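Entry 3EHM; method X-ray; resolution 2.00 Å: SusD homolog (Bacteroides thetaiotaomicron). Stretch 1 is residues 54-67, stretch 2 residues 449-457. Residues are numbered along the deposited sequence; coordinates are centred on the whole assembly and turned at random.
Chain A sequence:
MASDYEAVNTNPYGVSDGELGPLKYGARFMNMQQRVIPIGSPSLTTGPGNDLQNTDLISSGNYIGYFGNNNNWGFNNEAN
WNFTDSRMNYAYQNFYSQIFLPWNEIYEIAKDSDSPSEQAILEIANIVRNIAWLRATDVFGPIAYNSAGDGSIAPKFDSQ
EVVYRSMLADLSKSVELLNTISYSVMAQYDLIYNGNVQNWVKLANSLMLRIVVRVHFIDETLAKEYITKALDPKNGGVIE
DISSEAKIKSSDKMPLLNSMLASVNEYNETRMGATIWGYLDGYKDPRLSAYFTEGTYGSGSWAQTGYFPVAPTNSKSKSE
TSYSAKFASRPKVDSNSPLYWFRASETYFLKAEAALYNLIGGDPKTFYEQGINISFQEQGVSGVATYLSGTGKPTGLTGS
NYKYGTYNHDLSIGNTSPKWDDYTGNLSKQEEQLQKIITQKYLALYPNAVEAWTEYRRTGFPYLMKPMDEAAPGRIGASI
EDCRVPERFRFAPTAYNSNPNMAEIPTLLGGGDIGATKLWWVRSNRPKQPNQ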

# COMPACT_ATOMS: atom_id res chain seq x y z
N ASN A 54 4.47 5.74 -10.63
CA ASN A 54 3.70 6.86 -10.10
C ASN A 54 2.92 6.52 -8.83
O ASN A 54 2.85 7.32 -7.91
CB ASN A 54 2.73 7.34 -11.19
CG ASN A 54 1.85 8.49 -10.74
OD1 ASN A 54 0.62 8.42 -10.83
ND2 ASN A 54 2.48 9.56 -10.26
N THR A 55 2.35 5.32 -8.78
CA THR A 55 1.56 4.92 -7.62
C THR A 55 2.33 4.23 -6.50
O THR A 55 2.10 4.52 -5.33
CB THR A 55 0.42 3.95 -8.03
OG1 THR A 55 0.98 2.70 -8.46
CG2 THR A 55 -0.40 4.54 -9.17
N ASP A 56 3.25 3.34 -6.86
CA ASP A 56 3.99 2.56 -5.88
C ASP A 56 5.51 2.68 -5.76
O ASP A 56 6.05 2.85 -4.67
CB ASP A 56 3.68 1.07 -6.09
CG ASP A 56 2.25 0.70 -5.73
OD1 ASP A 56 1.29 1.31 -6.26
OD2 ASP A 56 2.09 -0.25 -4.93
N LEU A 57 6.20 2.57 -6.89
CA LEU A 57 7.66 2.54 -6.89
C LEU A 57 8.50 3.76 -6.56
O LEU A 57 9.35 3.69 -5.68
CB LEU A 57 8.14 1.94 -8.22
CG LEU A 57 7.41 0.67 -8.65
CD1 LEU A 57 8.14 0.08 -9.86
CD2 LEU A 57 7.37 -0.35 -7.51
N ILE A 58 8.30 4.88 -7.26
CA ILE A 58 9.13 6.04 -6.97
C ILE A 58 8.50 7.02 -6.00
O ILE A 58 9.15 7.95 -5.53
CB ILE A 58 9.53 6.77 -8.28
CG1 ILE A 58 8.37 7.60 -8.82
CG2 ILE A 58 9.96 5.74 -9.32
CD1 ILE A 58 8.74 8.44 -10.02
N SER A 59 7.23 6.79 -5.67
CA SER A 59 6.53 7.65 -4.73
C SER A 59 6.38 6.97 -3.36
O SER A 59 7.34 6.91 -2.58
CB SER A 59 5.16 8.04 -5.28
OG SER A 59 4.41 6.89 -5.66
N SER A 60 5.18 6.45 -3.08
CA SER A 60 4.88 5.80 -1.81
C SER A 60 5.95 4.81 -1.33
O SER A 60 6.39 4.89 -0.18
CB SER A 60 3.53 5.08 -1.89
OG SER A 60 3.53 4.10 -2.92
N GLY A 61 6.34 3.88 -2.19
CA GLY A 61 7.35 2.89 -1.82
C GLY A 61 8.71 3.50 -1.52
O GLY A 61 9.50 2.96 -0.75
N ASN A 62 8.98 4.63 -2.16
CA ASN A 62 10.23 5.34 -1.96
C ASN A 62 10.18 6.10 -0.64
O ASN A 62 11.14 6.06 0.14
CB ASN A 62 10.47 6.30 -3.14
CG ASN A 62 11.33 7.50 -2.77
OD1 ASN A 62 12.47 7.36 -2.31
ND2 ASN A 62 10.79 8.69 -3.00
N TYR A 63 9.06 6.76 -0.37
CA TYR A 63 8.89 7.52 0.86
C TYR A 63 9.13 6.66 2.11
O TYR A 63 9.90 7.05 3.00
CB TYR A 63 7.47 8.10 0.95
CG TYR A 63 7.02 8.96 -0.22
CD1 TYR A 63 5.66 9.08 -0.53
CD2 TYR A 63 7.94 9.66 -1.00
CE1 TYR A 63 5.23 9.86 -1.60
CE2 TYR A 63 7.52 10.45 -2.08
CZ TYR A 63 6.16 10.54 -2.37
OH TYR A 63 5.73 11.29 -3.44
N ILE A 64 8.48 5.50 2.17
CA ILE A 64 8.60 4.62 3.32
C ILE A 64 9.78 3.66 3.31
O ILE A 64 9.91 2.82 4.20
CB ILE A 64 7.32 3.79 3.52
CG1 ILE A 64 7.10 2.89 2.30
CG2 ILE A 64 6.14 4.72 3.77
CD1 ILE A 64 5.81 2.13 2.33
N GLY A 65 10.64 3.76 2.30
CA GLY A 65 11.82 2.92 2.28
C GLY A 65 11.73 1.50 1.78
O GLY A 65 12.63 0.70 2.06
N TYR A 66 10.65 1.16 1.07
CA TYR A 66 10.54 -0.18 0.49
C TYR A 66 11.55 -0.17 -0.66
O TYR A 66 12.25 -1.15 -0.91
CB TYR A 66 9.16 -0.42 -0.12
CG TYR A 66 8.11 -1.06 0.76
CD1 TYR A 66 6.86 -1.38 0.24
CD2 TYR A 66 8.37 -1.37 2.10
CE1 TYR A 66 5.89 -1.98 1.03
CE2 TYR A 66 7.40 -1.98 2.89
CZ TYR A 66 6.16 -2.28 2.35
OH TYR A 66 5.19 -2.88 3.11
N PHE A 67 11.61 0.97 -1.35
CA PHE A 67 12.50 1.14 -2.49
C PHE A 67 13.32 2.41 -2.37
O PHE A 67 13.02 3.29 -1.56
CB PHE A 67 11.70 1.24 -3.80
CG PHE A 67 10.64 0.19 -3.94
CD1 PHE A 67 9.29 0.54 -3.88
CD2 PHE A 67 10.98 -1.14 -4.11
CE1 PHE A 67 8.30 -0.43 -3.99
CE2 PHE A 67 10.00 -2.12 -4.22
CZ PHE A 67 8.65 -1.77 -4.15
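Stretch 2, residues 449-457: AVEAWTEYR

No hydrogen bond joins these two stretches of the SusD homolog, although Ser60, a serine, sits at the heart of the contact: its OG lies 3.3 Å from Ala449 CB and gives its proton back to its own stretch, to Thr55 O at 2.8 Å. Stretch 2 (449-457) is helical throughout, each amide from Trp453 to Arg457 bonding to the carbonyl four residues earlier, and the helix runs on past Arg457. It packs against a less regular partner. Stretch 1 carries on a helix begun earlier in the chain, with a wider pi-type turn at 54-57, has Ser59 at the N-cap position of a short helix at 60-63 and leaves that helix through Gly65, whose positive phi (82°) belongs to a Schellman motif, with Gly65 N bonded to Asn62 O (3.2 Å) and Tyr66 N bonded weakly to Gly61 O (2.8 Å).

The backbones come nearest at Gly61 and Ala449, with CA atoms 4.6 Å apart. Two small residues allow this approach: Ala449 CB lies 3.4 Å from Gly61 N and 3.6 Å from Asp56 O, and a CB on Gly61 would be only 3.3 Å from that of Ala449 and would clash with Phe67 CD1. Ala449, the residue most covered by the other stretch, points its CB toward stretch 1, into the company of Ser60 OG, Gly61 N and Asp56 O. Beside it, Val450 (chi1 t) directs CG2 to Thr55 O at 3.6 Å and to Asp56 OD1 at 3.8 Å, where Asp56 OD1 also accepts a bond from Thr55 OG1 (2.6 Å).

From Ala449 the helix of stretch 2 runs in broadly the same sense as the 60-64 segment, well off parallel to it, and the same side chain, Ile64, follows it over two turns. Ile64 (chi1 p, chi2 t) reaches along it: its CD1 is 3.5 Å from Ala449 O and 3.2 Å from Ala452 CB, while its CG2 lies 4.0 Å from Trp453 CD1 and 4.5 Å from Tyr456 CB, near the far end of the contact. Tyr66 approaches Ala449 and Ala452 as well. Its ring edge is directed at the first turn, with CE1 3.7 Å from Ala449 N, and its OH is 3.4 Å from Ala452 CB; that hydroxyl is satisfied elsewhere in the structure.

Trp453 (chi1 t) lays its indole against the short helix. Ser60 CB is 3.6 Å from Trp453 CE3, and Tyr63 presents its edge to the indole face, with Tyr63 CD1 3.8 Å from Trp453 CE2 and the ring planes at 63°. Glu451 and Thr454 make no contact with stretch 1. The two stretches together bury 497 Å², a fit of small residues, aliphatic side chains and aromatic rings.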

# COMPACT_ATOMS: atom_id res chain seq x y z
N ALA A 449 3.21 -0.92 -1.32
CA ALA A 449 3.64 0.40 -0.85
C ALA A 449 2.57 1.38 -0.38
O ALA A 449 2.74 2.03 0.65
CB ALA A 449 4.50 1.06 -1.92
N VAL A 450 1.48 1.50 -1.12
CA VAL A 450 0.43 2.44 -0.73
C VAL A 450 -0.13 2.13 0.65
O VAL A 450 -0.28 3.03 1.48
CB VAL A 450 -0.73 2.48 -1.76
CG1 VAL A 450 -1.81 3.44 -1.28
CG2 VAL A 450 -0.20 2.93 -3.11
N GLU A 451 -0.45 0.86 0.90
CA GLU A 451 -1.00 0.47 2.20
C GLU A 451 0.01 0.76 3.32
O GLU A 451 -0.36 1.24 4.38
CB GLU A 451 -1.37 -1.02 2.19
CG GLU A 451 -2.04 -1.54 3.46
CD GLU A 451 -3.32 -0.81 3.81
OE1 GLU A 451 -4.01 -0.29 2.90
OE2 GLU A 451 -3.66 -0.77 5.02
N ALA A 452 1.28 0.46 3.07
CA ALA A 452 2.32 0.70 4.07
C ALA A 452 2.47 2.19 4.34
O ALA A 452 2.68 2.61 5.48
CB ALA A 452 3.64 0.11 3.59
N TRP A 453 2.38 2.99 3.28
CA TRP A 453 2.49 4.44 3.40
C TRP A 453 1.30 4.99 4.18
O TRP A 453 1.44 5.89 5.00
CB TRP A 453 2.56 5.06 2.00
CG TRP A 453 2.64 6.55 2.00
CD1 TRP A 453 3.30 7.34 2.89
CD2 TRP A 453 2.08 7.42 1.02
NE1 TRP A 453 3.19 8.66 2.53
CE2 TRP A 453 2.45 8.74 1.38
CE3 TRP A 453 1.31 7.23 -0.14
CZ2 TRP A 453 2.07 9.86 0.63
CZ3 TRP A 453 0.93 8.34 -0.89
CH2 TRP A 453 1.31 9.64 -0.50
N THR A 454 0.12 4.44 3.92
CA THR A 454 -1.09 4.86 4.62
C THR A 454 -0.98 4.50 6.11
O THR A 454 -1.29 5.32 6.98
CB THR A 454 -2.34 4.16 4.03
OG1 THR A 454 -2.52 4.58 2.67
CG2 THR A 454 -3.59 4.52 4.83
N GLU A 455 -0.54 3.28 6.39
CA GLU A 455 -0.41 2.85 7.78
C GLU A 455 0.63 3.64 8.55
O GLU A 455 0.47 3.88 9.75
CB GLU A 455 -0.12 1.35 7.84
CG GLU A 455 -1.36 0.52 7.57
CD GLU A 455 -2.44 0.74 8.62
OE1 GLU A 455 -2.38 0.10 9.69
OE2 GLU A 455 -3.35 1.57 8.38
N TYR A 456 1.71 4.05 7.88
CA TYR A 456 2.73 4.85 8.55
C TYR A 456 2.15 6.21 8.91
O TYR A 456 2.31 6.69 10.04
CB TYR A 456 3.94 5.07 7.64
CG TYR A 456 4.89 6.11 8.19
CD1 TYR A 456 5.76 5.81 9.25
CD2 TYR A 456 4.87 7.42 7.71
CE1 TYR A 456 6.58 6.78 9.81
CE2 TYR A 456 5.69 8.41 8.27
CZ TYR A 456 6.54 8.08 9.32
OH TYR A 456 7.34 9.05 9.88
N ARG A 457 1.48 6.84 7.96
CA ARG A 457 0.88 8.15 8.19
C ARG A 457 -0.17 8.11 9.29
O ARG A 457 -0.31 9.05 10.07
CB ARG A 457 0.25 8.68 6.90
CG ARG A 457 1.26 9.13 5.85
CD ARG A 457 0.55 9.53 4.56
NE ARG A 457 0.06 8.36 3.83
CZ ARG A 457 -0.87 8.41 2.88
NH1 ARG A 457 -1.42 9.58 2.55
NH2 ARG A 457 -1.24 7.31 2.25